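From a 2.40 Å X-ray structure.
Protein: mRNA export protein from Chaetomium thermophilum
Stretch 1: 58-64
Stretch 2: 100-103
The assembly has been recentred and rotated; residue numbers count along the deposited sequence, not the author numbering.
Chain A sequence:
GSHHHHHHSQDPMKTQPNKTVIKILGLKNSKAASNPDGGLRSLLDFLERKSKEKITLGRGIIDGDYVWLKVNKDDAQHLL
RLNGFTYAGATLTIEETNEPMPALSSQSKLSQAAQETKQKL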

# COMPACT_ATOMS: atom_id res chain seq x y z
N GLY A 58 5.94 15.30 13.04
CA GLY A 58 4.73 15.62 13.79
C GLY A 58 3.58 14.66 13.55
O GLY A 58 3.33 13.79 14.38
N ARG A 59 2.90 14.80 12.42
CA ARG A 59 1.71 14.00 12.16
C ARG A 59 2.02 12.79 11.29
O ARG A 59 2.59 12.91 10.21
CB ARG A 59 0.64 14.87 11.48
CG ARG A 59 -0.62 14.13 11.04
CD ARG A 59 -1.84 14.58 11.82
NE ARG A 59 -3.06 13.95 11.33
CZ ARG A 59 -3.47 12.73 11.66
NH1 ARG A 59 -2.75 11.99 12.50
NH2 ARG A 59 -4.59 12.25 11.16
N GLY A 60 1.63 11.61 11.79
CA GLY A 60 1.73 10.39 11.01
C GLY A 60 0.64 9.40 11.36
O GLY A 60 0.09 9.43 12.46
N ILE A 61 0.32 8.51 10.41
CA ILE A 61 -0.70 7.49 10.61
C ILE A 61 -0.41 6.22 9.80
O ILE A 61 0.35 6.26 8.83
CB ILE A 61 -2.11 7.99 10.22
CG1 ILE A 61 -2.11 8.52 8.78
CG2 ILE A 61 -2.57 9.10 11.16
CD1 ILE A 61 -3.48 8.59 8.17
N ILE A 62 -1.00 5.11 10.23
CA ILE A 62 -0.93 3.86 9.47
C ILE A 62 -2.29 3.60 8.83
O ILE A 62 -3.28 3.39 9.53
CB ILE A 62 -0.54 2.65 10.36
CG1 ILE A 62 0.90 2.78 10.84
CG2 ILE A 62 -0.70 1.34 9.58
CD1 ILE A 62 1.31 1.76 11.90
N ASP A 63 -2.32 3.62 7.50
CA ASP A 63 -3.53 3.29 6.75
C ASP A 63 -3.22 2.24 5.70
O ASP A 63 -2.46 2.48 4.76
CB ASP A 63 -4.11 4.54 6.09
CG ASP A 63 -5.49 4.30 5.50
OD1 ASP A 63 -6.48 4.43 6.24
OD2 ASP A 63 -5.57 3.99 4.29
N GLY A 64 -3.82 1.06 5.85
CA GLY A 64 -3.51 -0.06 4.99
C GLY A 64 -2.08 -0.51 5.21
O GLY A 64 -1.64 -0.66 6.35
N PRO A 100 -4.56 13.15 -0.98
CA PRO A 100 -4.95 13.70 0.33
C PRO A 100 -4.67 12.72 1.46
O PRO A 100 -4.88 11.52 1.30
CB PRO A 100 -6.45 13.96 0.18
CG PRO A 100 -6.89 13.02 -0.88
CD PRO A 100 -5.74 12.89 -1.83
N MET A 101 -4.21 13.23 2.60
CA MET A 101 -3.96 12.39 3.76
C MET A 101 -5.28 11.85 4.30
O MET A 101 -6.23 12.61 4.47
CB MET A 101 -3.23 13.19 4.85
CG MET A 101 -2.57 12.33 5.91
SD MET A 101 -1.06 13.08 6.56
CE MET A 101 -0.72 12.01 7.95
N PRO A 102 -5.35 10.53 4.55
CA PRO A 102 -6.62 9.99 5.05
C PRO A 102 -6.85 10.33 6.52
O PRO A 102 -5.89 10.35 7.30
CB PRO A 102 -6.47 8.48 4.85
CG PRO A 102 -5.01 8.24 4.92
CD PRO A 102 -4.34 9.47 4.37
N ALA A 103 -8.09 10.61 6.89
CA ALA A 103 -8.43 11.00 8.25
C ALA A 103 -8.15 9.86 9.23
O ALA A 103 -7.67 10.09 10.34
CB ALA A 103 -9.88 11.43 8.34

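Where along the second stretch does the contact begin? Not at Pro-100, whose ring is out of reach of the strand, but at Met-101. This residue sends its side chain, with chi1 and chi3 both t, along to a methyl that meets three residues in turn: CE of Met-101 lies 3.7 Å from CG of Arg-59, 3.8 Å from CG1 of Ile-61 and 4.2 Å from CA of Gly-60. A long, flexible, unbranched chain suits this reach. Gly-60, having no side chain, offers its backbone between two residues whose CA-to-CB bonds point toward the second stretch.

How does Pro-102 continue the packing? Its ring lies against the next part of the strand, with CG of Pro-102 3.6 Å from CD1 of Ile-61 and 4.0 Å from CB of Asp-63. Ile-61, with chi1 p and chi2 t, thus touches both Met-101 and Pro-102; its CG1-CD1 arm reaches both, CG1 toward Met-101 and CD1 toward Pro-102. The same CD1 of Ile-61 comes within 3.1 Å of O of Pro-102, a tight approach of a methyl to a carbonyl. Asp-63 packs its side chain, carboxylate included, beside the ring.

What does Ala-103 add at the end? Its CA-to-CB bond points away from the strand, so the contact comes from its backbone: O of Ala-103 is 3.9 Å from NH2 of Arg-59, at the edge of the guanidinium and near its plane. That is too long for a hydrogen bond, though the carbonyl oxygen lies near a positively charged group.

What, then, holds the pair together? No hydrogen bond crosses between the stretches, which bury 278 Å² on both sides together; the close contacts are mainly van der Waals contacts between carbon atoms. Ile-61 and Asp-63 alternate with Ile-62, whose side chain is out of reach of the second stretch, as expected in an extended strand.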